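Local structure of inactive glucansucrase (Lactobacillus reuteri, 5JBD) at residues L349-R359 / Q443-L453. The protein is an inactive member of glycosyl hydrolase family 70, a glucansucrase-like protein built round a TIM-type barrel. Residues are numbered along the deposited sequence; the frame is centred on the assembly and turned at random.
Sequences LENVLGRANNR and QYNVPAQYAIL. With ACT (acetate ion), chain E.
Tyr-444 and Arg-359 meet at a steep angle, guanidinium and ring planes 61° apart: CD2 of Tyr-444 lies at the guanidinium edge, 3.4 Å from Arg-359 NH2. Asn-445 ND2 lies over one guanidinium face, offset toward the rim. At the edge of the Tyr-444 ring sits the carbonyl oxygen of Gly-354, while Ala-356 CB touches CE1 of Tyr-444. What fixes the guanidinium is a side-on grip within its own segment, NE and NH2 both donating to Arg-355 O; outside, Asn-543 and Ser-610 take further bonds from it.

Two nearly straight hydrogen bonds tie the segments together: backbone Tyr-444 N donates to Gly-354 O (3.0 Å), and the side-chain amide ND2 of Asn-445 donates to a lone pair of Leu-353 O (3.0 Å), in the plane of its own amide. Asn-445 OD1 is bound by Ser-610 N. The side chain of Gln-449 is a knob among Leu-349, Glu-350, Leu-353 and Gly-354. Extended beyond CG, it carries the amide to Leu-349 and Gly-354, where NE2 also donates to Tyr-444 O (3.0 Å), and a water links its OE1 to Glu-350 OE2. The Glu-350 carboxylate stacks on the Gln-443 amide, their planes 16° apart. Farther along, Leu-349 CD2 touches Ile-452 CG2 at 4.0 Å, and Leu-353 CD1 lies 3.8 Å from Gln-449 CG.

The short helical segments run at 131° to each other, and Val-541 of strand 537-542 covers Leu-353, Ala-448 and Ile-452. In this TIM-type barrel, the helix after strand 340-341 packs against the helix before strand 460-464, backed by a neighbouring antiparallel sheet.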
loop_
_atom_site.group_PDB
_atom_site.type_symbol
_atom_site.label_atom_id
_atom_site.label_comp_id
_atom_site.label_asym_id
_atom_site.label_seq_id
_atom_site.Cartn_x
_atom_site.Cartn_y
_atom_site.Cartn_z
ATOM N N LEU A 349 8.735 -20.581 -3.777
ATOM C CA LEU A 349 7.497 -21.333 -3.980
ATOM C C LEU A 349 6.951 -21.122 -5.397
ATOM O O LEU A 349 6.614 -22.095 -6.074
ATOM C CB LEU A 349 6.445 -20.940 -2.951
ATOM C CG LEU A 349 6.692 -21.427 -1.519
ATOM C CD1 LEU A 349 5.799 -20.679 -0.537
ATOM C CD2 LEU A 349 6.469 -22.929 -1.382
ATOM N N GLU A 350 6.898 -19.869 -5.851
ATOM C CA GLU A 350 6.385 -19.568 -7.199
ATOM C C GLU A 350 7.305 -20.062 -8.326
ATOM O O GLU A 350 6.814 -20.607 -9.336
ATOM C CB GLU A 350 6.065 -18.073 -7.363
ATOM C CG GLU A 350 4.945 -17.596 -6.426
ATOM C CD GLU A 350 3.959 -16.607 -7.049
ATOM O OE1 GLU A 350 4.375 -15.770 -7.879
ATOM O OE2 GLU A 350 2.762 -16.652 -6.665
ATOM N N ASN A 351 8.624 -19.901 -8.157
ATOM C CA ASN A 351 9.554 -20.315 -9.196
ATOM C C ASN A 351 9.666 -21.841 -9.284
ATOM O O ASN A 351 9.923 -22.365 -10.360
ATOM C CB ASN A 351 10.973 -19.719 -9.017
ATOM C CG ASN A 351 11.026 -18.190 -9.098
ATOM O OD1 ASN A 351 12.017 -17.534 -8.685
ATOM N ND2 ASN A 351 10.002 -17.623 -9.637
ATOM N N VAL A 352 9.476 -22.551 -8.169
ATOM C CA VAL A 352 9.632 -24.019 -8.137
ATOM C C VAL A 352 8.332 -24.744 -8.461
ATOM O O VAL A 352 8.338 -25.707 -9.230
ATOM C CB VAL A 352 10.165 -24.507 -6.774
ATOM C CG1 VAL A 352 10.159 -26.028 -6.650
ATOM C CG2 VAL A 352 11.572 -23.987 -6.541
ATOM N N LEU A 353 7.233 -24.291 -7.863
ATOM C CA LEU A 353 5.944 -24.969 -7.950
ATOM C C LEU A 353 4.898 -24.280 -8.830
ATOM O O LEU A 353 4.035 -24.945 -9.387
ATOM C CB LEU A 353 5.369 -25.150 -6.540
ATOM C CG LEU A 353 6.183 -26.015 -5.572
ATOM C CD1 LEU A 353 5.635 -25.927 -4.157
ATOM C CD2 LEU A 353 6.216 -27.458 -6.037
ATOM N N GLY A 354 4.963 -22.958 -8.931
ATOM C CA GLY A 354 3.887 -22.164 -9.518
ATOM C C GLY A 354 3.917 -21.855 -11.006
ATOM O O GLY A 354 2.877 -21.503 -11.580
ATOM N N ARG A 355 5.078 -21.951 -11.641
ATOM C CA ARG A 355 5.185 -21.678 -13.078
ATOM C C ARG A 355 4.577 -22.815 -13.904
ATOM O O ARG A 355 4.481 -23.963 -13.436
ATOM C CB ARG A 355 6.638 -21.511 -13.494
ATOM C CG ARG A 355 7.319 -20.240 -13.045
ATOM C CD ARG A 355 8.789 -20.291 -13.454
ATOM N NE ARG A 355 9.422 -18.991 -13.317
ATOM C CZ ARG A 355 10.670 -18.754 -12.903
ATOM N NH1 ARG A 355 11.507 -19.738 -12.564
ATOM N NH2 ARG A 355 11.080 -17.479 -12.807
ATOM N N ALA A 356 4.184 -22.489 -15.133
ATOM C CA ALA A 356 3.804 -23.508 -16.130
ATOM C C ALA A 356 5.030 -24.268 -16.650
ATOM O O ALA A 356 5.039 -25.499 -16.703
ATOM C CB ALA A 356 3.078 -22.858 -17.299
ATOM N N ASN A 357 6.059 -23.503 -17.018
ATOM C CA ASN A 357 7.309 -24.009 -17.614
ATOM C C ASN A 357 8.517 -23.410 -16.897
ATOM O O ASN A 357 8.371 -22.445 -16.140
ATOM C CB ASN A 357 7.370 -23.567 -19.072
ATOM C CG ASN A 357 6.256 -24.153 -19.910
ATOM O OD1 ASN A 357 5.864 -23.550 -20.898
ATOM N ND2 ASN A 357 5.719 -25.312 -19.509
ATOM N N ASN A 358 9.706 -23.954 -17.163
ATOM C CA ASN A 358 10.962 -23.418 -16.605
ATOM C C ASN A 358 10.896 -23.336 -15.081
ATOM O O ASN A 358 11.266 -22.316 -14.490
ATOM C CB ASN A 358 11.286 -22.030 -17.200
ATOM C CG ASN A 358 11.607 -22.094 -18.690
ATOM O OD1 ASN A 358 12.495 -22.842 -19.129
ATOM N ND2 ASN A 358 10.874 -21.312 -19.482
ATOM N N ARG A 359 10.399 -24.402 -14.457
ATOM C CA ARG A 359 10.368 -24.495 -12.986
ATOM C C ARG A 359 11.777 -24.700 -12.446
ATOM O O ARG A 359 12.532 -25.500 -12.992
ATOM C CB ARG A 359 9.497 -25.658 -12.517
ATOM C CG ARG A 359 8.026 -25.415 -12.766
ATOM C CD ARG A 359 7.176 -26.612 -12.403
ATOM N NE ARG A 359 5.783 -26.339 -12.758
ATOM C CZ ARG A 359 4.801 -27.235 -12.861
ATOM N NH1 ARG A 359 4.996 -28.521 -12.598
ATOM N NH2 ARG A 359 3.586 -26.816 -13.213
ATOM N N GLN A 443 -1.463 -19.381 -10.610
ATOM C CA GLN A 443 -0.408 -20.237 -10.065
ATOM C C GLN A 443 -0.748 -21.705 -10.154
ATOM O O GLN A 443 -1.859 -22.106 -9.857
ATOM C CB GLN A 443 -0.156 -19.878 -8.588
ATOM C CG GLN A 443 0.599 -18.586 -8.414
ATOM C CD GLN A 443 2.054 -18.752 -8.760
ATOM O OE1 GLN A 443 2.536 -18.240 -9.771
ATOM N NE2 GLN A 443 2.758 -19.472 -7.932
ATOM N N TYR A 444 0.242 -22.511 -10.539
ATOM C CA TYR A 444 0.164 -23.965 -10.416
ATOM C C TYR A 444 0.449 -24.387 -8.965
ATOM O O TYR A 444 1.084 -23.652 -8.206
ATOM C CB TYR A 444 1.178 -24.629 -11.344
ATOM C CG TYR A 444 0.826 -24.590 -12.821
ATOM C CD1 TYR A 444 0.901 -23.405 -13.553
ATOM C CD2 TYR A 444 0.420 -25.737 -13.478
ATOM C CE1 TYR A 444 0.557 -23.367 -14.900
ATOM C CE2 TYR A 444 0.087 -25.718 -14.829
ATOM C CZ TYR A 444 0.154 -24.529 -15.533
ATOM O OH TYR A 444 -0.180 -24.514 -16.880
ATOM N N ASN A 445 -0.029 -25.570 -8.603
ATOM C CA ASN A 445 0.312 -26.223 -7.338
ATOM C C ASN A 445 0.032 -25.404 -6.077
ATOM O O ASN A 445 0.851 -25.396 -5.147
ATOM C CB ASN A 445 1.802 -26.654 -7.360
ATOM C CG ASN A 445 2.053 -27.888 -8.207
ATOM O OD1 ASN A 445 1.464 -28.972 -7.996
ATOM N ND2 ASN A 445 2.981 -27.761 -9.135
ATOM N N VAL A 446 -1.115 -24.724 -6.022
ATOM C CA VAL A 446 -1.435 -23.904 -4.850
ATOM C C VAL A 446 -1.513 -24.751 -3.561
ATOM O O VAL A 446 -0.929 -24.363 -2.531
ATOM C CB VAL A 446 -2.687 -23.019 -5.075
ATOM C CG1 VAL A 446 -3.092 -22.293 -3.793
ATOM C CG2 VAL A 446 -2.391 -21.992 -6.167
ATOM N N PRO A 447 -2.189 -25.912 -3.611
ATOM C CA PRO A 447 -2.216 -26.768 -2.419
ATOM C C PRO A 447 -0.831 -27.181 -1.906
ATOM O O PRO A 447 -0.584 -27.106 -0.702
ATOM C CB PRO A 447 -3.017 -27.982 -2.875
ATOM C CG PRO A 447 -3.947 -27.439 -3.909
ATOM C CD PRO A 447 -3.099 -26.424 -4.650
ATOM N N ALA A 448 0.070 -27.556 -2.808
ATOM C CA ALA A 448 1.438 -27.917 -2.401
ATOM C C ALA A 448 2.226 -26.716 -1.852
ATOM O O ALA A 448 3.019 -26.872 -0.914
ATOM C CB ALA A 448 2.187 -28.593 -3.561
ATOM N N GLN A 449 2.041 -25.534 -2.434
ATOM C CA GLN A 449 2.683 -24.341 -1.907
ATOM C C GLN A 449 2.281 -24.153 -0.447
ATOM O O GLN A 449 3.148 -23.933 0.407
ATOM C CB GLN A 449 2.368 -23.098 -2.731
ATOM C CG GLN A 449 3.054 -23.097 -4.090
ATOM C CD GLN A 449 2.838 -21.820 -4.882
ATOM O OE1 GLN A 449 3.179 -20.724 -4.424
ATOM N NE2 GLN A 449 2.289 -21.955 -6.092
ATOM N N TYR A 450 0.979 -24.285 -0.162
ATOM C CA TYR A 450 0.494 -24.203 1.223
ATOM C C TYR A 450 0.961 -25.350 2.121
ATOM O O TYR A 450 1.196 -25.148 3.319
ATOM C CB TYR A 450 -1.046 -24.080 1.275
ATOM C CG TYR A 450 -1.519 -22.650 1.217
ATOM C CD1 TYR A 450 -1.470 -21.843 2.356
ATOM C CD2 TYR A 450 -1.989 -22.083 0.025
ATOM C CE1 TYR A 450 -1.886 -20.519 2.313
ATOM C CE2 TYR A 450 -2.404 -20.754 -0.026
ATOM C CZ TYR A 450 -2.354 -19.976 1.115
ATOM O OH TYR A 450 -2.748 -18.657 1.087
ATOM N N ALA A 451 1.063 -26.556 1.571
ATOM C CA ALA A 451 1.534 -27.706 2.356
ATOM C C ALA A 451 2.965 -27.485 2.858
ATOM O O ALA A 451 3.282 -27.842 4.000
ATOM C CB ALA A 451 1.454 -28.984 1.550
ATOM N N ILE A 452 3.805 -26.884 2.015
ATOM C CA ILE A 452 5.158 -26.497 2.403
ATOM C C ILE A 452 5.116 -25.361 3.429
ATOM O O ILE A 452 5.716 -25.469 4.510
ATOM C CB ILE A 452 6.016 -26.088 1.163
ATOM C CG1 ILE A 452 6.271 -27.289 0.234
ATOM C CG2 ILE A 452 7.323 -25.417 1.579
ATOM C CD1 ILE A 452 7.192 -28.365 0.799
ATOM N N LEU A 453 4.393 -24.280 3.098
ATOM C CA LEU A 453 4.286 -23.128 3.985
ATOM C C LEU A 453 3.828 -23.517 5.405
ATOM O O LEU A 453 4.403 -23.065 6.395
ATOM C CB LEU A 453 3.321 -22.077 3.424
ATOM C CG LEU A 453 3.448 -20.704 4.121
ATOM C CD1 LEU A 453 4.517 -19.866 3.446
ATOM C CD2 LEU A 453 2.121 -19.955 4.120
HETATM C C ACT E . 8.237 -15.255 -14.586
HETATM O O ACT E . 9.403 -14.812 -14.574
HETATM O OXT ACT E . 7.859 -16.128 -13.778
HETATM C CH3 ACT E . 7.270 -14.725 -15.605
HETATM O O HOH W 1 2.013 -18.357 -4.857
#